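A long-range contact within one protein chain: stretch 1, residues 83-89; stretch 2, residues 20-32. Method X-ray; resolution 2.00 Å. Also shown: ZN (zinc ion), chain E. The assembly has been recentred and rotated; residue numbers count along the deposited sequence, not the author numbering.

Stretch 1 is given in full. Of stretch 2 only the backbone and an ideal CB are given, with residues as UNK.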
ATOM      1  N   GLU A  83      -1.952   2.926   2.135  1.00  6.53           N
ATOM      2  CA  GLU A  83      -2.027   3.010   0.674  1.00  6.59           C
ATOM      3  C   GLU A  83      -0.970   2.114   0.050  1.00  6.39           C
ATOM      4  O   GLU A  83       0.201   2.177   0.406  1.00  5.96           O
ATOM      5  CB  GLU A  83      -1.877   4.435   0.148  1.00  6.71           C
ATOM      6  CG  GLU A  83      -2.119   4.521  -1.369  1.00  6.75           C
ATOM      7  CD  GLU A  83      -2.406   5.924  -1.844  1.00  8.36           C
ATOM      8  OE1 GLU A  83      -1.450   6.593  -2.286  1.00  9.50           O
ATOM      9  OE2 GLU A  83      -3.578   6.367  -1.760  1.00  8.72           O
ATOM     10  N   LEU A  84      -1.415   1.298  -0.900  1.00  6.50           N
ATOM     11  CA  LEU A  84      -0.588   0.285  -1.520  1.00  6.19           C
ATOM     12  C   LEU A  84       0.022   0.821  -2.797  1.00  6.62           C
ATOM     13  O   LEU A  84      -0.694   1.296  -3.701  1.00  6.53           O
ATOM     14  CB  LEU A  84      -1.426  -0.961  -1.830  1.00  6.20           C
ATOM     15  CG  LEU A  84      -2.029  -1.678  -0.619  1.00  5.95           C
ATOM     16  CD1 LEU A  84      -2.851  -2.881  -1.065  1.00  6.28           C
ATOM     17  CD2 LEU A  84      -0.927  -2.100   0.337  1.00  6.23           C
ATOM     18  N   HIS A  85       1.350   0.742  -2.852  1.00  6.71           N
ATOM     19  CA  HIS A  85       2.130   1.066  -4.033  1.00  7.10           C
ATOM     20  C   HIS A  85       3.146  -0.033  -4.325  1.00  7.28           C
ATOM     21  O   HIS A  85       3.384  -0.928  -3.509  1.00  6.28           O
ATOM     22  CB  HIS A  85       2.881   2.387  -3.831  1.00  7.36           C
ATOM     23  CG  HIS A  85       1.998   3.594  -3.879  1.00  8.13           C
ATOM     24  ND1 HIS A  85       1.883   4.387  -4.999  1.00  8.87           N
ATOM     25  CD2 HIS A  85       1.182   4.139  -2.946  1.00  9.07           C
ATOM     26  CE1 HIS A  85       1.039   5.373  -4.753  1.00  9.67           C
ATOM     27  NE2 HIS A  85       0.594   5.243  -3.516  1.00  9.54           N
ATOM     28  N   LEU A  86       3.716   0.046  -5.524  1.00  7.65           N
ATOM     29  CA  LEU A  86       4.926  -0.669  -5.870  1.00  8.19           C
ATOM     30  C   LEU A  86       5.925   0.393  -6.306  1.00  9.03           C
ATOM     31  O   LEU A  86       5.537   1.459  -6.811  1.00  9.30           O
ATOM     32  CB  LEU A  86       4.690  -1.678  -7.000  1.00  8.25           C
ATOM     33  CG  LEU A  86       3.852  -2.929  -6.720  1.00  8.16           C
ATOM     34  CD1 LEU A  86       3.862  -3.864  -7.927  1.00  7.35           C
ATOM     35  CD2 LEU A  86       4.319  -3.681  -5.478  1.00  6.88           C
ATOM     36  N   ASN A  87       7.201   0.104  -6.092  1.00  9.52           N
ATOM     37  CA  ASN A  87       8.271   1.038  -6.368  1.00 10.50           C
ATOM     38  C   ASN A  87       8.771   0.860  -7.790  1.00 11.19           C
ATOM     39  O   ASN A  87       8.364  -0.068  -8.496  1.00 10.80           O
ATOM     40  CB  ASN A  87       9.418   0.825  -5.367  1.00 10.82           C
ATOM     41  CG  ASN A  87      10.003   2.127  -4.841  1.00 11.28           C
ATOM     42  OD1 ASN A  87      10.133   3.111  -5.574  1.00 11.06           O
ATOM     43  ND2 ASN A  87      10.371   2.132  -3.557  1.00 11.53           N
ATOM     44  N   ALA A  88       9.647   1.767  -8.203  1.00 12.17           N
ATOM     45  CA  ALA A  88      10.271   1.703  -9.509  1.00 13.24           C
ATOM     46  C   ALA A  88      11.544   2.540  -9.516  1.00 14.53           C
ATOM     47  O   ALA A  88      11.664   3.514  -8.774  1.00 14.51           O
ATOM     48  CB  ALA A  88       9.305   2.195 -10.583  1.00 13.31           C
ATOM     49  N   SER A  89      12.501   2.135 -10.344  1.00 15.92           N
ATOM     50  CA  SER A  89      13.700   2.921 -10.579  1.00 17.28           C
ATOM     51  C   SER A  89      14.083   2.734 -12.048  1.00 18.67           C
ATOM     52  O   SER A  89      13.332   3.147 -12.936  1.00 18.52           O
ATOM     53  CB  SER A  89      14.822   2.500  -9.619  1.00 17.68           C
ATOM     54  OG  SER A  89      15.236   1.159  -9.841  1.00 17.98           O
ATOM     55  N   UNK A  20       0.035   4.661 -12.720  1.00  9.92           N
ATOM     56  CA  UNK A  20       0.995   3.954 -11.875  1.00  9.31           C
ATOM     57  C   UNK A  20       2.290   3.658 -12.620  1.00  9.78           C
ATOM     58  O   UNK A  20       2.361   3.790 -13.845  1.00  9.70           O
ATOM     59  CB  UNK A  20       0.384   2.650 -11.357  1.00  9.31           C
ATOM     60  N   UNK A  21       3.313   3.242 -11.875  1.00  9.69           N
ATOM     61  CA  UNK A  21       4.506   2.668 -12.492  1.00 10.32           C
ATOM     62  C   UNK A  21       4.127   1.369 -13.207  1.00 10.74           C
ATOM     63  O   UNK A  21       3.137   0.718 -12.853  1.00 10.78           O
ATOM     64  CB  UNK A  21       5.595   2.416 -11.447  1.00 10.32           C
ATOM     65  N   UNK A  22       4.913   1.014 -14.218  1.00 11.79           N
ATOM     66  CA  UNK A  22       4.685  -0.180 -15.030  1.00 12.31           C
ATOM     67  C   UNK A  22       6.023  -0.814 -15.403  1.00 12.71           C
ATOM     68  O   UNK A  22       6.875  -0.160 -15.998  1.00 13.24           O
ATOM     69  CB  UNK A  22       3.884   0.163 -16.287  1.00 12.31           C
ATOM     70  N   UNK A  23       6.205  -2.083 -15.048  1.00 12.62           N
ATOM     71  CA  UNK A  23       7.426  -2.806 -15.377  1.00 13.05           C
ATOM     72  C   UNK A  23       7.136  -4.246 -15.749  1.00 13.40           C
ATOM     73  O   UNK A  23       6.359  -4.508 -16.671  1.00 13.61           O
ATOM     74  CB  UNK A  23       8.406  -2.758 -14.203  1.00 13.05           C
ATOM     75  N   UNK A  24       7.745  -5.186 -15.026  1.00 12.87           N
ATOM     76  CA  UNK A  24       7.435  -6.603 -15.214  1.00 12.83           C
ATOM     77  C   UNK A  24       6.006  -6.925 -14.731  1.00 12.36           C
ATOM     78  O   UNK A  24       5.422  -7.930 -15.131  1.00 12.34           O
ATOM     79  CB  UNK A  24       8.454  -7.468 -14.469  1.00 12.83           C
ATOM     80  N   UNK A  25       5.450  -6.055 -13.890  1.00 11.68           N
ATOM     81  CA  UNK A  25       4.036  -6.099 -13.536  1.00 11.42           C
ATOM     82  C   UNK A  25       3.516  -4.666 -13.443  1.00 11.07           C
ATOM     83  O   UNK A  25       4.274  -3.745 -13.131  1.00 10.59           O
ATOM     84  CB  UNK A  25       3.817  -6.851 -12.222  1.00 11.42           C
ATOM     85  N   UNK A  26       2.234  -4.467 -13.742  1.00 10.80           N
ATOM     86  CA  UNK A  26       1.640  -3.148 -13.581  1.00 10.47           C
ATOM     87  C   UNK A  26       1.350  -2.912 -12.107  1.00 10.02           C
ATOM     88  O   UNK A  26       0.756  -3.762 -11.443  1.00 10.33           O
ATOM     89  CB  UNK A  26       0.366  -3.011 -14.417  1.00 10.47           C
ATOM     90  N   UNK A  27       1.781  -1.762 -11.600  1.00  9.76           N
ATOM     91  CA  UNK A  27       1.631  -1.431 -10.187  1.00  9.28           C
ATOM     92  C   UNK A  27       0.162  -1.382  -9.779  1.00  9.22           C
ATOM     93  O   UNK A  27      -0.238  -2.039  -8.821  1.00  8.73           O
ATOM     94  CB  UNK A  27       2.304  -0.091  -9.883  1.00  9.28           C
ATOM     95  N   UNK A  28      -0.633  -0.602 -10.507  1.00  9.49           N
ATOM     96  CA  UNK A  28      -2.053  -0.442 -10.185  1.00  9.83           C
ATOM     97  C   UNK A  28      -2.786  -1.779 -10.152  1.00  9.87           C
ATOM     98  O   UNK A  28      -3.502  -2.072  -9.190  1.00 10.01           O
ATOM     99  CB  UNK A  28      -2.721   0.487 -11.200  1.00  9.83           C
ATOM    100  N   UNK A  29      -2.593  -2.588 -11.194  1.00 10.32           N
ATOM    101  CA  UNK A  29      -3.260  -3.884 -11.311  1.00 10.61           C
ATOM    102  C   UNK A  29      -2.852  -4.823 -10.173  1.00 10.54           C
ATOM    103  O   UNK A  29      -3.717  -5.462  -9.576  1.00 10.56           O
ATOM    104  CB  UNK A  29      -2.937  -4.525 -12.662  1.00 10.61           C
ATOM    105  N   UNK A  30      -1.552  -4.907  -9.869  1.00 10.24           N
ATOM    106  CA  UNK A  30      -1.097  -5.756  -8.754  1.00 10.10           C
ATOM    107  C   UNK A  30      -1.797  -5.363  -7.455  1.00  9.83           C
ATOM    108  O   UNK A  30      -2.379  -6.205  -6.770  1.00 10.26           O
ATOM    109  CB  UNK A  30       0.420  -5.653  -8.583  1.00 10.10           C
ATOM    110  N   UNK A  31      -1.753  -4.074  -7.134  1.00  9.54           N
ATOM    111  CA  UNK A  31      -2.325  -3.581  -5.883  1.00  9.77           C
ATOM    112  C   UNK A  31      -3.856  -3.630  -5.841  1.00  9.97           C
ATOM    113  O   UNK A  31      -4.440  -3.806  -4.775  1.00  9.95           O
ATOM    114  CB  UNK A  31      -1.860  -2.143  -5.646  1.00  9.77           C
ATOM    115  N   UNK A  32      -4.499  -3.509  -7.000  1.00 10.47           N
ATOM    116  CA  UNK A  32      -5.935  -3.776  -7.117  1.00 11.18           C
ATOM    117  C   UNK A  32      -6.251  -5.228  -6.705  1.00 11.41           C
ATOM    118  O   UNK A  32      -7.281  -5.496  -6.080  1.00 11.91           O
ATOM    119  CB  UNK A  32      -6.409  -3.513  -8.548  1.00 11.18           C
TER
HETATM  120 ZN    ZN E 180       2.853   4.324  -6.740  1.00  9.00          ZN

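Position 20 sits in a loop, with nothing of stretch 1 within 5.5 Å of its ideal CB. Stretch 1 sets no demand, so many residues would suit. It is Ser20. Its OG accepts a hydrogen bond from the backbone N of position 28 (3.0 Å) and so ties the loop to the helix start.

Position 21 points toward stretch 1. Its ideal CB lies 3.8 Å from Ala88 CB, and Leu86 O and Asn87 O are each 4.7 Å away. A small apolar side chain fits here. The residue is Ala21, and its CB packs on Ala88 CB at 3.8 Å.

Position 22 points away, so a polar residue would do. It is Asp22, exposed. Position 23 has phi/psi of -142/-122, a combination that favours glycine. It is Gly23. Position 24 is out of reach and leaves the choice open; it is Val24.

Position 25 points sideways, with Leu86 CD1 5.2 Å from the ideal CB. A medium apolar side chain could close that gap. Val25 does so, CG1 reaching Leu86 CD1 at 3.9 Å.

Position 26 points away and directly precedes the helix. Asn, Asp, Ser or Thr are common at such an N-cap. It is Asn26.

Position 27 points toward stretch 1. Its ideal CB is 4.1 Å from Leu86 CB. Further out lie Leu86 N, a donor, and the zinc ion held by His85 ND1 at 2.0 Å. An acidic side chain or a histidine would be reasonable; Glu has length to reach both. Glu27 extends with chi1 and chi2 both t. Its OE2 binds zinc at 2.1 Å and accepts a hydrogen bond from Leu86 N at 3.0 Å. OE2 is also 3.0 Å from His85 ND1, because both atoms bind the same metal. OE1 accepts from the backbone N of Ala21 at 2.8 Å.

Stretch 1 offers nothing at positions 28 and 29: the first points away, the second is out of reach. Many side chains would do. They are Tyr28 and Gln29.

Position 30 points toward stretch 1, its ideal CB 3.9 Å from Leu86 CD1. Apolar or aromatic residues suit it. Tyr30 packs on Leu86; the closest pair is Tyr30 CB and Leu86 CD1 at 3.9 Å.

Position 31 points toward stretch 1, its ideal CB 4.0 Å from Leu84 CB. Leu84 CB would accept a medium apolar side chain; the backbone polar groups close by would suit an amide. It is Asn31. Its ND2 makes a weak hydrogen bond to a water at 2.8 Å, and that water donates to His85 O at 2.7 Å.

Position 32 points away and suits a long polar side chain. It is Lys32, fully extended.

Stretch 2 (20-32) SADGVVNEYQYNK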
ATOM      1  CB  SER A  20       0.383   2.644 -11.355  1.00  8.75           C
ATOM      2  OG  SER A  20       0.416   1.607 -12.320  1.00  8.65           O
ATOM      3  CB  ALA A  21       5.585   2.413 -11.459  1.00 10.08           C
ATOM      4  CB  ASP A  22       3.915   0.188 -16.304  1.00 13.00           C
ATOM      5  CG  ASP A  22       3.392  -1.032 -17.046  1.00 13.87           C
ATOM      6  OD1 ASP A  22       2.742  -1.881 -16.409  1.00 13.86           O
ATOM      7  OD2 ASP A  22       3.619  -1.132 -18.273  1.00 16.81           O
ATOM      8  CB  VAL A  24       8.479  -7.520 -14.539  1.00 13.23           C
ATOM      9  CG1 VAL A  24       9.860  -7.251 -15.134  1.00 13.01           C
ATOM     10  CG2 VAL A  24       8.482  -7.335 -13.022  1.00 12.03           C
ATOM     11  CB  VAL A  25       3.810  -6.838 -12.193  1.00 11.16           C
ATOM     12  CG1 VAL A  25       4.464  -6.076 -11.037  1.00 11.50           C
ATOM     13  CG2 VAL A  25       2.308  -7.077 -11.948  1.00 11.44           C
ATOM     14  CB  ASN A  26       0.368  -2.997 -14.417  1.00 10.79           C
ATOM     15  CG  ASN A  26      -0.142  -1.570 -14.437  1.00 10.55           C
ATOM     16  OD1 ASN A  26       0.309  -0.735 -15.239  1.00 11.65           O
ATOM     17  ND2 ASN A  26      -1.085  -1.279 -13.560  1.00  7.97           N
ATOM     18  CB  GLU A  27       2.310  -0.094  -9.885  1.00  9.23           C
ATOM     19  CG  GLU A  27       1.955   0.496  -8.540  1.00  9.08           C
ATOM     20  CD  GLU A  27       2.626   1.823  -8.275  1.00  9.84           C
ATOM     21  OE1 GLU A  27       3.264   2.390  -9.192  1.00 11.06           O
ATOM     22  OE2 GLU A  27       2.499   2.309  -7.135  1.00 10.06           O
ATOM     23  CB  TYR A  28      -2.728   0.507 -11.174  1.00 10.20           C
ATOM     24  CG  TYR A  28      -4.233   0.571 -11.047  1.00 10.70           C
ATOM     25  CD1 TYR A  28      -4.839   1.375 -10.084  1.00 11.08           C
ATOM     26  CD2 TYR A  28      -5.052  -0.162 -11.900  1.00 10.91           C
ATOM     27  CE1 TYR A  28      -6.228   1.444  -9.976  1.00 11.43           C
ATOM     28  CE2 TYR A  28      -6.434  -0.106 -11.792  1.00 11.34           C
ATOM     29  CZ  TYR A  28      -7.016   0.697 -10.834  1.00 10.70           C
ATOM     30  OH  TYR A  28      -8.390   0.752 -10.734  1.00 11.78           O
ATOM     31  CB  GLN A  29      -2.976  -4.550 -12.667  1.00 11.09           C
ATOM     32  CG  GLN A  29      -3.530  -3.799 -13.896  1.00 11.88           C
ATOM     33  CD  GLN A  29      -5.059  -3.719 -13.938  1.00 12.68           C
ATOM     34  OE1 GLN A  29      -5.762  -4.557 -13.362  1.00 14.05           O
ATOM     35  NE2 GLN A  29      -5.577  -2.699 -14.615  1.00 11.35           N
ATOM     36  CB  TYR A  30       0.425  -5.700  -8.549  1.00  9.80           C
ATOM     37  CG  TYR A  30       0.868  -6.627  -7.429  1.00  9.42           C
ATOM     38  CD1 TYR A  30       1.064  -7.979  -7.666  1.00 10.68           C
ATOM     39  CD2 TYR A  30       1.033  -6.161  -6.128  1.00  9.78           C
ATOM     40  CE1 TYR A  30       1.444  -8.841  -6.652  1.00 11.58           C
ATOM     41  CE2 TYR A  30       1.408  -7.016  -5.098  1.00 10.06           C
ATOM     42  CZ  TYR A  30       1.612  -8.353  -5.369  1.00 10.86           C
ATOM     43  OH  TYR A  30       1.981  -9.213  -4.362  1.00 12.72           O
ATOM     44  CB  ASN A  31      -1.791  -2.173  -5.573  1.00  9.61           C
ATOM     45  CG  ASN A  31      -0.315  -2.184  -5.171  1.00 10.09           C
ATOM     46  OD1 ASN A  31       0.477  -1.356  -5.632  1.00 12.87           O
ATOM     47  ND2 ASN A  31       0.059  -3.124  -4.319  1.00  8.27           N
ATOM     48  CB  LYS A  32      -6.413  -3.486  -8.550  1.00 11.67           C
ATOM     49  CG  LYS A  32      -7.856  -3.869  -8.853  1.00 13.29           C
ATOM     50  CD  LYS A  32      -8.233  -3.548 -10.293  1.00 14.43           C
ATOM     51  CE  LYS A  32      -9.710  -3.839 -10.561  1.00 16.10           C
ATOM     52  NZ  LYS A  32     -10.090  -3.513 -11.967  1.00 17.66           N
TER
HETATM   53  O   HOH W   1       1.820  -2.737  -2.230  1.00  3.48           O
HETATM   54  O   HOH W   2       3.271   6.705  -6.524  1.00 13.81           O
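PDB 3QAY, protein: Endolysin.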